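Local coordinates for protein PAN2-PAN3 deadenylation complex catalytic subunit pan2 (Neurospora crassa, PDB 4CZX) that probably acts, in its full-length form, as the catalytic subunit of the PAN deadenylase that shortens mRNA poly(A) tails, and is represented here by its N-terminal WD40 domain, at residues Ala190-Asn196 and Thr207-Arg213. Residues are numbered along the deposited sequence.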
loop_
_atom_site.group_PDB
_atom_site.type_symbol
_atom_site.label_atom_id
_atom_site.label_comp_id
_atom_site.label_asym_id
_atom_site.label_seq_id
_atom_site.Cartn_x
_atom_site.Cartn_y
_atom_site.Cartn_z
ATOM N N ALA A 190 -35.385 37.272 5.446
ATOM C CA ALA A 190 -35.820 36.594 4.232
ATOM C C ALA A 190 -36.742 35.423 4.551
ATOM O O ALA A 190 -37.872 35.364 4.068
ATOM C CB ALA A 190 -34.614 36.128 3.424
ATOM N N HIS A 191 -36.266 34.487 5.364
ATOM C CA HIS A 191 -37.078 33.332 5.728
ATOM C C HIS A 191 -37.003 33.075 7.227
ATOM O O HIS A 191 -36.165 33.644 7.919
ATOM C CB HIS A 191 -36.629 32.102 4.932
ATOM C CG HIS A 191 -36.599 32.332 3.453
ATOM N ND1 HIS A 191 -37.640 31.977 2.621
ATOM C CD2 HIS A 191 -35.662 32.909 2.660
ATOM C CE1 HIS A 191 -37.343 32.320 1.378
ATOM N NE2 HIS A 191 -36.151 32.890 1.376
ATOM N N GLY A 192 -37.901 32.232 7.729
ATOM C CA GLY A 192 -38.038 32.035 9.156
ATOM C C GLY A 192 -36.870 31.384 9.884
ATOM O O GLY A 192 -36.546 31.795 10.993
ATOM N N ALA A 193 -36.244 30.370 9.284
ATOM C CA ALA A 193 -35.178 29.632 9.974
ATOM C C ALA A 193 -33.967 29.322 9.103
ATOM O O ALA A 193 -32.854 29.148 9.620
ATOM C CB ALA A 193 -35.726 28.328 10.544
ATOM N N PHE A 194 -34.172 29.194 7.796
ATOM C CA PHE A 194 -33.049 28.876 6.913
ATOM C C PHE A 194 -33.227 29.400 5.503
ATOM O O PHE A 194 -34.334 29.627 5.020
ATOM C CB PHE A 194 -32.797 27.356 6.842
ATOM C CG PHE A 194 -33.855 26.594 6.092
ATOM C CD1 PHE A 194 -35.015 26.169 6.746
ATOM C CD2 PHE A 194 -33.694 26.287 4.749
ATOM C CE1 PHE A 194 -35.999 25.467 6.060
ATOM C CE2 PHE A 194 -34.669 25.591 4.056
ATOM C CZ PHE A 194 -35.831 25.179 4.713
ATOM N N ILE A 195 -32.088 29.539 4.852
ATOM C CA ILE A 195 -31.990 29.924 3.460
ATOM C C ILE A 195 -31.343 28.746 2.747
ATOM O O ILE A 195 -30.250 28.339 3.109
ATOM C CB ILE A 195 -31.170 31.205 3.314
ATOM C CG1 ILE A 195 -32.031 32.403 3.758
ATOM C CG2 ILE A 195 -30.685 31.394 1.868
ATOM C CD1 ILE A 195 -31.270 33.679 3.973
ATOM N N ASN A 196 -32.049 28.165 1.782
ATOM C CA ASN A 196 -31.533 27.037 1.020
ATOM C C ASN A 196 -30.697 27.488 -0.193
ATOM O O ASN A 196 -29.910 26.715 -0.750
ATOM C CB ASN A 196 -32.689 26.151 0.546
ATOM C CG ASN A 196 -32.213 24.793 0.082
ATOM O OD1 ASN A 196 -31.462 24.129 0.784
ATOM N ND2 ASN A 196 -32.618 24.386 -1.114
ATOM N N THR A 207 -33.796 34.837 -2.696
ATOM C CA THR A 207 -33.504 33.703 -1.826
ATOM C C THR A 207 -34.617 32.678 -1.820
ATOM O O THR A 207 -35.784 33.002 -2.080
ATOM C CB THR A 207 -33.258 34.120 -0.350
ATOM O OG1 THR A 207 -34.453 34.703 0.191
ATOM C CG2 THR A 207 -32.084 35.096 -0.234
ATOM N N CYS A 208 -34.228 31.442 -1.517
ATOM C CA CYS A 208 -35.156 30.361 -1.216
ATOM C C CYS A 208 -34.891 29.885 0.210
ATOM O O CYS A 208 -33.757 29.901 0.662
ATOM C CB CYS A 208 -34.975 29.196 -2.193
ATOM S SG CYS A 208 -35.204 29.634 -3.916
ATOM N N GLY A 209 -35.923 29.462 0.927
ATOM C CA GLY A 209 -35.693 28.994 2.277
ATOM C C GLY A 209 -36.980 28.529 2.926
ATOM O O GLY A 209 -37.960 28.252 2.226
ATOM N N GLY A 210 -36.976 28.450 4.254
ATOM C CA GLY A 210 -38.156 28.008 4.991
ATOM C C GLY A 210 -38.200 28.457 6.440
ATOM O O GLY A 210 -37.245 29.044 6.960
ATOM N N SER A 211 -39.317 28.150 7.097
ATOM C CA SER A 211 -39.619 28.669 8.424
ATOM C C SER A 211 -39.042 27.857 9.582
ATOM O O SER A 211 -38.909 28.383 10.686
ATOM C CB SER A 211 -41.142 28.772 8.599
ATOM O OG SER A 211 -41.688 29.704 7.682
ATOM N N HIS A 212 -38.715 26.584 9.345
ATOM C CA HIS A 212 -38.162 25.734 10.409
ATOM C C HIS A 212 -37.172 24.723 9.882
ATOM O O HIS A 212 -37.427 24.068 8.872
ATOM C CB HIS A 212 -39.263 24.978 11.158
ATOM C CG HIS A 212 -40.325 25.872 11.716
ATOM N ND1 HIS A 212 -41.559 26.016 11.122
ATOM C CD2 HIS A 212 -40.321 26.698 12.789
ATOM C CE1 HIS A 212 -42.285 26.873 11.822
ATOM N NE2 HIS A 212 -41.556 27.300 12.838
ATOM N N ARG A 213 -36.063 24.573 10.595
ATOM C CA ARG A 213 -35.132 23.504 10.285
ATOM C C ARG A 213 -35.709 22.174 10.791
ATOM O O ARG A 213 -36.663 22.134 11.587
ATOM C CB ARG A 213 -33.759 23.779 10.890
ATOM C CG ARG A 213 -32.986 24.856 10.120
ATOM C CD ARG A 213 -31.670 25.212 10.789
ATOM N NE ARG A 213 -30.996 26.270 10.031
ATOM C CZ ARG A 213 -30.123 26.046 9.053
ATOM N NH1 ARG A 213 -29.828 24.806 8.720
ATOM N NH2 ARG A 213 -29.555 27.063 8.405
HETATM O O HOH W 1 -40.162 31.144 5.974
HETATM O O HOH W 2 -39.669 30.963 12.242
HETATM O O HOH W 3 -32.274 28.369 12.115
#
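His191 lays its imidazole flat over the backbone of Gly209, whose CA sits 3.6 Å from the ring centroid, a CH-pi contact over the face. So close a fit requires glycine, since a CB here would collide with the ring and with Phe194 O. At the ring edge His191 NE2 shares a 2.8 Å hydrogen bond with Thr207 OG1, while ND1 is hydrogen-bonded to Asp223. The opposite side of the strand is covered by Phe194, its ring lying over Gly210; there too a CB would clash, with Phe194 CE1. Two consecutive glycines thus let one aromatic ring rest directly on each face.

Between the backbones, Gly210 O accepts from both Ala193 N (2.9 Å) and Phe194 N (3.2 Å), a classic beta bulge, and Gly210 N returns a hydrogen bond to Phe194 O (3.0 Å). Asn196 N reaches Cys208 O at 2.7 Å. The small CB of Ala193 fits 3.2 Å from Ser211 O. Beyond the strand, Arg213 folds back so that its guanidinium passes over Phe194 CB; its NE makes a weak hydrogen bond to Ala193 O (3.5 Å), reinforced by a water linking the same two atoms, while NH2 is hydrogen-bonded to Asn170 O.

Ile195, on the His191 side, packs with Ala190 and Thr207 against Val174 of the preceding sheet. The arrangement joins the first two strands of one four-stranded antiparallel propeller blade, and the Asp223-His191-Thr207 hydrogen-bond relay, tying the loop into the blade to its second strand, matches the Asp-His-Ser/Thr part of the tetrad that is a hallmark of WD40 repeats.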